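Long-range contacts in citryl-spermidine/3,4-dihydroxybenzoyl-citryl-spermidine:spermidine ligase (Bacillus anthracis, PDB 3TO3), which catalyses the ATP-dependent condensation of spermidine with citryl-spermidine intermediates in the biosynthesis of petrobactin, the siderophore that serves iron acquisition and virulence: residues K168-F173 with G182-R187; E152-L157 with A280-R285; E18-V23 with Q127-D132. All blocks are in the same frame, centred on the assembly; numbering follows the deposited sequence.

Contact 3 closes first along the chain, pairing helix 18-37 with helix 115-138. Contact 2 then opens on helix 150-156 and closes at the loop between strands 278-280 and 286-289, and contact 1 lies wholly within that span, on the two sides of helix 175-181. In space contact 1 is the middle member: its centre is about 10 Å from that of contact 2 and about 13 Å from that of contact 3, and it touches both. Contacts 2 and 3 do not touch, their nearest atoms being about 8 Å apart. By polar links to residues 152-157 and packing on the ATP-binding loop, contact 1 connects contact 2 with the helical region facing the second subunit.

Contact 1: K168-F173 with G182-R187; sequences KARIGF and GYEFMR
Lys168 and Arg170 meet Glu184 in a buried salt-bridge network that ties the loop entering helix 175-181 to the loop leaving it. Both basic chains approach the carboxylate tip to tip, Arg170 at OE1 and Lys168 at OE2. Arg170 comes end-on, its NH1 3.0 Å and its NH2 3.2 Å from Glu184 OE1, which lies in the guanidinium plane. The two flat groups are turned 76° against each other, and OE1 receives NH1 on its syn lone pair and NH2 from above the carboxylate plane. The bend of Glu184 at chi2 (100°) swings CD toward the basic pair. Long basic chains suit this side because they carry the charge across to Glu184; Lys168 CG also lies over one guanidinium face, 3.6 Å above the plane and toward the rim. Gly182 CA packs 3.6 Å from Arg170 NH1, where a CB would clash, so glycine leaves room for the guanidinium. Asn178 accepts a further bond from NH1, and Asp132 forms a second salt bridge with Lys168, so the buried charges probably balance. Arg170 also rests on Met284, a residue of the ATP-binding site. Lys168 NZ stands 2.8 Å from Glu184 OE2, on its anti side.

Contact 2: E152-L157 with A280-R285; sequences ELENHL and AQQSMR. With ATP (adenosine-5'-triphosphate), chain E.
Glu154 of helix 150-156 accepts two hydrogen bonds from Gln282, which belongs to a type I beta turn, Gln281 to Met284, in the ATP-binding loop. The side chains cross at about a right angle, with carboxylate and amide planes 67° apart, and the two donors reach Glu154 OE1 from opposite faces of its plane. Gln282 NE2 is 3.2 Å from Glu154 OE1 and lies above the carboxylate; the backbone N of Gln282 is 3.3 Å from Glu154 OE1, nearly in line with its C-O bond. A third bond, 2.7 Å long and nearly straight at 169°, runs from Asn155 ND2 to Ala280 O, and ND2 also serves Tyr183 O. Asparagine suits this place because one amide nitrogen can bind two carbonyls.

A water extends the polar set by donating to Gln282 OE1 at 2.9 Å and weakly to Leu157 O; Gln282 OE1 also accepts from Asn388.

The turn and the residue after it help to hold the nucleotide. Ser283 OG donates to ATP O1B at 2.8 Å, and Arg285 NE reaches that oxygen at 2.9 Å. Extended from CG to NE, Arg285 presents its guanidinium edge to ATP O1B, and its NH2 lies 3.1 Å from ATP O2B. A positive group here probably offsets phosphate charge. The bonds from helix 150-156 probably help to position the backbone that carries Ser283 and Arg285.

The loop joins antiparallel strands 278-280 and 286-289, strand 297-306 lies beyond them, and Pro386 of strand 383-386 packs against Glu154, Leu157 and Gln282.

Contact 3: E18-V23 with Q127-D132; sequences EDYISV and QTIFKD
Val23 packs onto Ile129 and Asp132 where helix 18-37 crosses helix 115-138, the axes of the two segments 9.2 Å apart and their directions 140° apart. Its CB points toward the other helix, whose surface the two methyls divide. Val23 CG1, anti to the backbone N (chi1 167°), presses on the backbone of Ile129, 3.6 Å from its CA, and also lies 3.8 Å from Asp132 CB. Val23 CG2 sits beside the backbone N and meets Asp132 OD2 at 3.4 Å. Valine suits this place: its short branched side chain lets both methyls touch the other helix near its backbone. One turn earlier, Tyr20 CE1 makes an apolar contact with Ile129 CG2 at 3.6 Å.

Buried Asp132 has partners outside the two segments: OD1 pairs with Lys168 and Gln136, OD2 with Tyr167 OH. The CB of Lys131 is directed away from residues 18-23, and its NZ lies among Gln127 OE1 (2.9 Å) and the carbonyl oxygens of Ala169, Arg170 and Phe173, four acceptors for three N-H bonds. Helix 115-138 thus lies between helix 18-37 and the loop leading to helix 175-181, while Tyr20 and Phe130 pack on Gln264 and Ile256 of the second subunit.

Contact 1: K168-F173 with G182-R187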
loop_
_atom_site.group_PDB
_atom_site.type_symbol
_atom_site.label_atom_id
_atom_site.label_comp_id
_atom_site.label_asym_id
_atom_site.label_seq_id
_atom_site.Cartn_x
_atom_site.Cartn_y
_atom_site.Cartn_z
ATOM N N LYS B 168 6.595 14.580 6.350
ATOM C CA LYS B 168 5.725 14.486 5.168
ATOM C C LYS B 168 5.274 13.162 4.500
ATOM O O LYS B 168 4.908 13.192 3.324
ATOM C CB LYS B 168 6.005 15.608 4.163
ATOM C CG LYS B 168 4.748 16.416 3.844
ATOM C CD LYS B 168 5.121 17.729 3.172
ATOM C CE LYS B 168 5.050 18.878 4.162
ATOM N NZ LYS B 168 5.394 20.154 3.516
ATOM N N ALA B 169 5.524 12.010 5.101
ATOM C CA ALA B 169 5.444 10.749 4.349
ATOM C C ALA B 169 4.193 10.595 3.493
ATOM O O ALA B 169 4.292 10.293 2.284
ATOM C CB ALA B 169 5.582 9.565 5.275
ATOM N N ARG B 170 3.040 10.805 4.113
ATOM C CA ARG B 170 1.748 10.631 3.448
ATOM C C ARG B 170 1.646 9.339 2.637
ATOM O O ARG B 170 1.279 9.386 1.457
ATOM C CB ARG B 170 1.442 11.816 2.532
ATOM C CG ARG B 170 0.947 13.048 3.252
ATOM C CD ARG B 170 1.035 14.298 2.381
ATOM N NE ARG B 170 1.069 15.488 3.213
ATOM C CZ ARG B 170 1.049 16.741 2.763
ATOM N NH1 ARG B 170 1.008 16.992 1.461
ATOM N NH2 ARG B 170 1.100 17.745 3.632
ATOM N N ILE B 171 1.986 8.197 3.238
ATOM C CA ILE B 171 1.880 6.902 2.533
ATOM C C ILE B 171 0.402 6.607 2.155
ATOM O O ILE B 171 -0.513 6.603 3.002
ATOM C CB ILE B 171 2.479 5.738 3.371
ATOM C CG1 ILE B 171 3.787 6.177 4.058
ATOM C CG2 ILE B 171 2.661 4.422 2.517
ATOM C CD1 ILE B 171 4.920 6.531 3.138
ATOM N N GLY B 172 0.186 6.328 0.876
ATOM C CA GLY B 172 -1.143 6.302 0.278
ATOM C C GLY B 172 -1.475 7.428 -0.702
ATOM O O GLY B 172 -2.344 7.211 -1.552
ATOM N N PHE B 173 -0.759 8.567 -0.666
ATOM C CA PHE B 173 -0.911 9.618 -1.701
ATOM C C PHE B 173 0.194 9.497 -2.735
ATOM O O PHE B 173 1.388 9.548 -2.389
ATOM C CB PHE B 173 -0.821 11.059 -1.131
ATOM C CG PHE B 173 -2.060 11.543 -0.390
ATOM C CD1 PHE B 173 -3.196 10.764 -0.279
ATOM C CD2 PHE B 173 -2.071 12.804 0.212
ATOM C CE1 PHE B 173 -4.355 11.238 0.420
ATOM C CE2 PHE B 173 -3.197 13.272 0.901
ATOM C CZ PHE B 173 -4.343 12.483 1.008
ATOM N N GLY B 182 -3.393 17.777 -0.216
ATOM C CA GLY B 182 -2.324 18.233 0.656
ATOM C C GLY B 182 -2.685 19.632 1.127
ATOM O O GLY B 182 -3.154 20.475 0.343
ATOM N N TYR B 183 -2.502 19.876 2.415
ATOM C CA TYR B 183 -2.959 21.110 3.004
ATOM C C TYR B 183 -2.222 22.332 2.430
ATOM O O TYR B 183 -2.732 23.450 2.494
ATOM C CB TYR B 183 -2.858 21.048 4.535
ATOM C CG TYR B 183 -1.465 21.246 5.134
ATOM C CD1 TYR B 183 -0.892 22.520 5.222
ATOM C CD2 TYR B 183 -0.743 20.167 5.655
ATOM C CE1 TYR B 183 0.383 22.715 5.797
ATOM C CE2 TYR B 183 0.528 20.347 6.236
ATOM C CZ TYR B 183 1.085 21.622 6.297
ATOM O OH TYR B 183 2.337 21.799 6.855
ATOM N N GLU B 184 -1.036 22.125 1.864
ATOM C CA GLU B 184 -0.276 23.236 1.268
ATOM C C GLU B 184 -1.021 23.871 0.091
ATOM O O GLU B 184 -0.814 25.055 -0.223
ATOM C CB GLU B 184 1.113 22.787 0.762
ATOM C CG GLU B 184 2.009 22.121 1.800
ATOM C CD GLU B 184 2.006 20.592 1.695
ATOM O OE1 GLU B 184 0.931 20.004 1.427
ATOM O OE2 GLU B 184 3.088 19.983 1.864
ATOM N N PHE B 185 -1.844 23.073 -0.584
ATOM C CA PHE B 185 -2.446 23.517 -1.833
ATOM C C PHE B 185 -3.818 24.163 -1.698
ATOM O O PHE B 185 -4.331 24.741 -2.661
ATOM C CB PHE B 185 -2.383 22.405 -2.878
ATOM C CG PHE B 185 -1.039 21.767 -2.943
ATOM C CD1 PHE B 185 -0.818 20.522 -2.363
ATOM C CD2 PHE B 185 0.036 22.446 -3.503
ATOM C CE1 PHE B 185 0.442 19.937 -2.389
ATOM C CE2 PHE B 185 1.288 21.868 -3.539
ATOM C CZ PHE B 185 1.481 20.586 -2.980
HETATM N N MSE B 186 -4.376 24.088 -0.495
HETATM C CA MSE B 186 -5.580 24.847 -0.115
HETATM C C MSE B 186 -6.710 24.644 -1.088
HETATM O O MSE B 186 -7.371 25.600 -1.480
HETATM C CB MSE B 186 -5.282 26.336 -0.049
HETATM C CG MSE B 186 -4.410 26.738 1.110
HETATM SE SE MSE B 186 -4.303 28.679 1.214
HETATM C CE MSE B 186 -3.112 28.989 -0.292
ATOM N N ARG B 187 -6.901 23.409 -1.510
ATOM C CA ARG B 187 -7.929 23.094 -2.482
ATOM C C ARG B 187 -9.245 22.897 -1.747
ATOM O O ARG B 187 -9.287 22.220 -0.732
ATOM C CB ARG B 187 -7.555 21.832 -3.246
ATOM C CG ARG B 187 -6.500 22.057 -4.311
ATOM C CD ARG B 187 -7.130 22.577 -5.581
ATOM N NE ARG B 187 -6.137 22.800 -6.624
ATOM C CZ ARG B 187 -5.456 23.935 -6.781
ATOM N NH1 ARG B 187 -5.662 24.954 -5.952
ATOM N NH2 ARG B 187 -4.567 24.048 -7.766
#

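Contact 2: E152-L157 with A280-R285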
loop_
_atom_site.group_PDB
_atom_site.type_symbol
_atom_site.label_atom_id
_atom_site.label_comp_id
_atom_site.label_asym_id
_atom_site.label_seq_id
_atom_site.Cartn_x
_atom_site.Cartn_y
_atom_site.Cartn_z
ATOM N N GLU B 152 -5.214 31.422 7.044
ATOM C CA GLU B 152 -4.148 31.599 6.058
ATOM C C GLU B 152 -2.827 31.029 6.556
ATOM O O GLU B 152 -2.084 30.410 5.787
ATOM C CB GLU B 152 -3.969 33.076 5.702
ATOM C CG GLU B 152 -4.747 33.562 4.484
ATOM C CD GLU B 152 -4.918 35.095 4.463
ATOM O OE1 GLU B 152 -4.434 35.782 5.400
ATOM O OE2 GLU B 152 -5.550 35.613 3.509
ATOM N N LEU B 153 -2.531 31.212 7.842
ATOM C CA LEU B 153 -1.302 30.642 8.400
ATOM C C LEU B 153 -1.306 29.115 8.511
ATOM O O LEU B 153 -0.271 28.482 8.286
ATOM C CB LEU B 153 -0.982 31.251 9.752
ATOM C CG LEU B 153 -0.312 32.616 9.695
ATOM C CD1 LEU B 153 -0.401 33.288 11.050
ATOM C CD2 LEU B 153 1.138 32.431 9.251
ATOM N N GLU B 154 -2.442 28.521 8.881
ATOM C CA GLU B 154 -2.494 27.068 8.971
ATOM C C GLU B 154 -1.947 26.476 7.679
ATOM O O GLU B 154 -1.090 25.596 7.727
ATOM C CB GLU B 154 -3.906 26.533 9.255
ATOM C CG GLU B 154 -4.322 26.522 10.735
ATOM C CD GLU B 154 -3.821 25.297 11.527
ATOM O OE1 GLU B 154 -3.287 24.341 10.923
ATOM O OE2 GLU B 154 -3.979 25.292 12.775
ATOM N N ASN B 155 -2.430 26.962 6.533
ATOM C CA ASN B 155 -1.994 26.408 5.243
ATOM C C ASN B 155 -0.698 26.993 4.682
ATOM O O ASN B 155 -0.071 26.398 3.804
ATOM C CB ASN B 155 -3.105 26.502 4.195
ATOM C CG ASN B 155 -4.381 25.806 4.644
ATOM O OD1 ASN B 155 -5.322 26.440 5.145
ATOM N ND2 ASN B 155 -4.409 24.488 4.491
ATOM N N HIS B 156 -0.270 28.137 5.200
ATOM C CA HIS B 156 1.009 28.682 4.752
ATOM C C HIS B 156 2.247 28.231 5.551
ATOM O O HIS B 156 3.380 28.387 5.077
ATOM C CB HIS B 156 0.938 30.198 4.505
ATOM C CG HIS B 156 0.165 30.554 3.268
ATOM N ND1 HIS B 156 0.655 30.335 1.995
ATOM C CD2 HIS B 156 -1.078 31.074 3.107
ATOM C CE1 HIS B 156 -0.246 30.721 1.106
ATOM N NE2 HIS B 156 -1.306 31.174 1.754
ATOM N N LEU B 157 2.052 27.590 6.707
ATOM C CA LEU B 157 3.228 26.996 7.319
ATOM C C LEU B 157 3.255 25.593 6.776
ATOM O O LEU B 157 2.554 24.692 7.245
ATOM C CB LEU B 157 3.074 26.886 8.835
ATOM C CG LEU B 157 2.590 28.048 9.677
ATOM C CD1 LEU B 157 2.249 27.482 11.055
ATOM C CD2 LEU B 157 3.650 29.132 9.741
ATOM N N ALA B 280 -8.462 21.590 4.118
ATOM C CA ALA B 280 -7.680 20.908 5.158
ATOM C C ALA B 280 -6.837 21.869 5.956
ATOM O O ALA B 280 -6.382 22.861 5.414
ATOM C CB ALA B 280 -6.756 19.824 4.553
ATOM N N GLN B 281 -6.627 21.545 7.234
ATOM C CA GLN B 281 -5.604 22.175 8.082
ATOM C C GLN B 281 -4.273 21.393 8.048
ATOM O O GLN B 281 -4.116 20.471 7.257
ATOM C CB GLN B 281 -6.107 22.259 9.514
ATOM C CG GLN B 281 -7.443 22.960 9.619
ATOM C CD GLN B 281 -7.862 23.232 11.063
ATOM O OE1 GLN B 281 -8.061 22.299 11.847
ATOM N NE2 GLN B 281 -8.000 24.517 11.415
ATOM N N GLN B 282 -3.327 21.752 8.911
ATOM C CA GLN B 282 -2.043 21.058 8.977
ATOM C C GLN B 282 -2.202 19.570 9.173
ATOM O O GLN B 282 -1.334 18.805 8.776
ATOM C CB GLN B 282 -1.206 21.584 10.139
ATOM C CG GLN B 282 -0.474 22.892 9.864
ATOM C CD GLN B 282 0.323 23.367 11.072
ATOM O OE1 GLN B 282 1.551 23.315 11.062
ATOM N NE2 GLN B 282 -0.379 23.815 12.131
ATOM N N SER B 283 -3.301 19.163 9.802
ATOM C CA SER B 283 -3.551 17.759 10.141
ATOM C C SER B 283 -4.038 16.956 8.944
ATOM O O SER B 283 -3.853 15.735 8.871
ATOM C CB SER B 283 -4.509 17.654 11.353
ATOM O OG SER B 283 -5.751 17.013 11.075
HETATM N N MSE B 284 -4.701 17.651 8.033
HETATM C CA MSE B 284 -5.243 17.099 6.783
HETATM C C MSE B 284 -6.485 16.205 6.881
HETATM O O MSE B 284 -7.255 16.152 5.931
HETATM C CB MSE B 284 -4.185 16.325 6.047
HETATM C CG MSE B 284 -3.224 17.247 5.343
HETATM SE SE MSE B 284 -2.084 16.219 4.230
HETATM C CE MSE B 284 -3.462 15.406 3.109
ATOM N N ARG B 285 -6.758 15.616 8.038
ATOM C CA ARG B 285 -8.027 14.917 8.226
ATOM C C ARG B 285 -8.976 15.839 8.988
ATOM O O ARG B 285 -10.120 15.509 9.243
ATOM C CB ARG B 285 -7.838 13.559 8.912
ATOM C CG ARG B 285 -7.064 13.661 10.185
ATOM C CD ARG B 285 -7.162 12.403 11.002
ATOM N NE ARG B 285 -6.366 12.520 12.214
ATOM C CZ ARG B 285 -6.338 11.620 13.186
ATOM N NH1 ARG B 285 -7.078 10.527 13.088
ATOM N NH2 ARG B 285 -5.567 11.811 14.256
HETATM P PB ATP E . -4.635 15.556 14.382
HETATM O O1B ATP E . -5.399 15.128 13.154
HETATM O O2B ATP E . -4.774 14.508 15.454
HETATM O O3B ATP E . -5.171 16.950 14.875
HETATM P PA ATP E . -2.229 14.604 13.546
HETATM O O1A ATP E . -3.101 13.574 12.855
HETATM O O2A ATP E . -1.446 14.021 14.716
HETATM O O3A ATP E . -3.119 15.769 14.064
HETATM O "O5'" ATP E . -1.232 15.161 12.467
HETATM C "C5'" ATP E . -0.756 16.452 12.542
HETATM C "C4'" ATP E . 0.410 16.751 11.783
HETATM O "O4'" ATP E . 1.050 17.961 12.314
HETATM C "C3'" ATP E . 1.411 15.667 11.915
HETATM O "O3'" ATP E . 1.702 15.142 10.678
HETATM C "C2'" ATP E . 2.594 16.313 12.511
HETATM O "O2'" ATP E . 3.746 15.788 12.001
HETATM C "C1'" ATP E . 2.412 17.736 12.110
HETATM N N9 ATP E . 3.233 18.690 12.807
HETATM C C8 ATP E . 3.989 19.620 12.196
HETATM N N7 ATP E . 4.612 20.332 13.145
HETATM C C5 ATP E . 4.252 19.868 14.363
HETATM C C6 ATP E . 4.591 20.239 15.672
HETATM N N6 ATP E . 5.508 21.324 15.885
HETATM N N1 ATP E . 4.047 19.562 16.710
HETATM C C2 ATP E . 3.189 18.544 16.489
HETATM N N3 ATP E . 2.845 18.162 15.239
HETATM C C4 ATP E . 3.359 18.803 14.156
HETATM O O HOH W 1 4.090 22.936 9.630
#

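Contact 3: E18-V23 with Q127-D132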
loop_
_atom_site.group_PDB
_atom_site.type_symbol
_atom_site.label_atom_id
_atom_site.label_comp_id
_atom_site.label_asym_id
_atom_site.label_seq_id
_atom_site.Cartn_x
_atom_site.Cartn_y
_atom_site.Cartn_z
ATOM N N GLU B 18 16.322 22.999 -7.206
ATOM C CA GLU B 18 17.144 23.201 -6.033
ATOM C C GLU B 18 16.383 22.922 -4.740
ATOM O O GLU B 18 17.000 22.659 -3.705
ATOM C CB GLU B 18 17.659 24.642 -5.985
ATOM C CG GLU B 18 18.631 25.001 -7.114
ATOM C CD GLU B 18 20.105 24.952 -6.689
ATOM O OE1 GLU B 18 20.934 25.582 -7.381
ATOM O OE2 GLU B 18 20.434 24.290 -5.671
ATOM N N ASP B 19 15.055 23.033 -4.771
ATOM C CA ASP B 19 14.271 22.779 -3.562
ATOM C C ASP B 19 14.363 21.303 -3.172
ATOM O O ASP B 19 14.273 20.939 -2.000
ATOM C CB ASP B 19 12.824 23.188 -3.761
ATOM C CG ASP B 19 12.656 24.697 -3.852
ATOM O OD1 ASP B 19 12.811 25.357 -2.812
ATOM O OD2 ASP B 19 12.368 25.220 -4.955
ATOM N N TYR B 20 14.577 20.457 -4.166
ATOM C CA TYR B 20 14.821 19.068 -3.875
ATOM C C TYR B 20 16.094 18.890 -3.004
ATOM O O TYR B 20 16.079 18.138 -2.033
ATOM C CB TYR B 20 14.882 18.250 -5.165
ATOM C CG TYR B 20 15.281 16.832 -4.894
ATOM C CD1 TYR B 20 14.343 15.900 -4.484
ATOM C CD2 TYR B 20 16.617 16.433 -4.998
ATOM C CE1 TYR B 20 14.713 14.588 -4.208
ATOM C CE2 TYR B 20 17.006 15.140 -4.696
ATOM C CZ TYR B 20 16.047 14.211 -4.312
ATOM O OH TYR B 20 16.424 12.910 -4.036
ATOM N N ILE B 21 17.176 19.582 -3.363
ATOM C CA ILE B 21 18.434 19.515 -2.627
ATOM C C ILE B 21 18.271 20.010 -1.190
ATOM O O ILE B 21 18.746 19.350 -0.255
ATOM C CB ILE B 21 19.537 20.310 -3.322
ATOM C CG1 ILE B 21 19.759 19.761 -4.728
ATOM C CG2 ILE B 21 20.840 20.300 -2.509
ATOM C CD1 ILE B 21 20.672 18.571 -4.803
ATOM N N SER B 22 17.594 21.141 -1.001
ATOM C CA SER B 22 17.332 21.636 0.367
ATOM C C SER B 22 16.520 20.662 1.193
ATOM O O SER B 22 16.798 20.491 2.368
ATOM C CB SER B 22 16.596 22.972 0.395
ATOM O OG SER B 22 16.584 23.530 -0.887
ATOM N N VAL B 23 15.504 20.043 0.600
ATOM C CA VAL B 23 14.645 19.146 1.383
ATOM C C VAL B 23 15.411 17.910 1.745
ATOM O O VAL B 23 15.346 17.437 2.869
ATOM C CB VAL B 23 13.308 18.830 0.686
ATOM C CG1 VAL B 23 12.560 17.633 1.352
ATOM C CG2 VAL B 23 12.431 20.075 0.725
ATOM N N GLN B 127 9.501 9.321 0.839
ATOM C CA GLN B 127 8.225 9.926 0.512
ATOM C C GLN B 127 8.147 11.327 1.095
ATOM O O GLN B 127 7.534 12.198 0.503
ATOM C CB GLN B 127 7.059 9.060 0.979
ATOM C CG GLN B 127 6.860 7.850 0.100
ATOM C CD GLN B 127 6.815 8.206 -1.365
ATOM O OE1 GLN B 127 5.969 8.987 -1.817
ATOM N NE2 GLN B 127 7.726 7.643 -2.117
ATOM N N THR B 128 8.800 11.540 2.241
ATOM C CA THR B 128 8.825 12.850 2.883
ATOM C C THR B 128 9.566 13.830 1.992
ATOM O O THR B 128 9.042 14.883 1.637
ATOM C CB THR B 128 9.448 12.799 4.316
ATOM O OG1 THR B 128 8.500 12.189 5.189
ATOM C CG2 THR B 128 9.748 14.200 4.852
ATOM N N ILE B 129 10.779 13.459 1.615
ATOM C CA ILE B 129 11.558 14.228 0.666
ATOM C C ILE B 129 10.740 14.526 -0.583
ATOM O O ILE B 129 10.719 15.653 -1.080
ATOM C CB ILE B 129 12.845 13.454 0.298
ATOM C CG1 ILE B 129 13.783 13.431 1.499
ATOM C CG2 ILE B 129 13.569 14.076 -0.877
ATOM C CD1 ILE B 129 14.952 12.633 1.263
ATOM N N PHE B 130 10.055 13.513 -1.094
ATOM C CA PHE B 130 9.283 13.709 -2.312
ATOM C C PHE B 130 8.125 14.697 -2.131
ATOM O O PHE B 130 7.994 15.647 -2.894
ATOM C CB PHE B 130 8.770 12.362 -2.816
ATOM C CG PHE B 130 7.829 12.459 -3.995
ATOM C CD1 PHE B 130 8.299 12.782 -5.268
ATOM C CD2 PHE B 130 6.495 12.170 -3.839
ATOM C CE1 PHE B 130 7.440 12.840 -6.367
ATOM C CE2 PHE B 130 5.611 12.213 -4.939
ATOM C CZ PHE B 130 6.088 12.562 -6.204
ATOM N N LYS B 131 7.280 14.468 -1.129
ATOM C CA LYS B 131 6.182 15.375 -0.892
ATOM C C LYS B 131 6.617 16.782 -0.465
ATOM O O LYS B 131 5.946 17.751 -0.827
ATOM C CB LYS B 131 5.173 14.810 0.100
ATOM C CG LYS B 131 4.142 13.916 -0.585
ATOM C CD LYS B 131 4.521 12.436 -0.491
ATOM C CE LYS B 131 3.372 11.545 -0.981
ATOM N NZ LYS B 131 3.569 10.099 -0.703
ATOM N N ASP B 132 7.715 16.919 0.293
ATOM C CA ASP B 132 8.044 18.244 0.748
ATOM C C ASP B 132 8.718 19.073 -0.350
ATOM O O ASP B 132 8.524 20.291 -0.417
ATOM C CB ASP B 132 8.831 18.286 2.046
ATOM C CG ASP B 132 8.896 19.715 2.625
ATOM O OD1 ASP B 132 7.857 20.431 2.632
ATOM O OD2 ASP B 132 9.983 20.136 3.063
#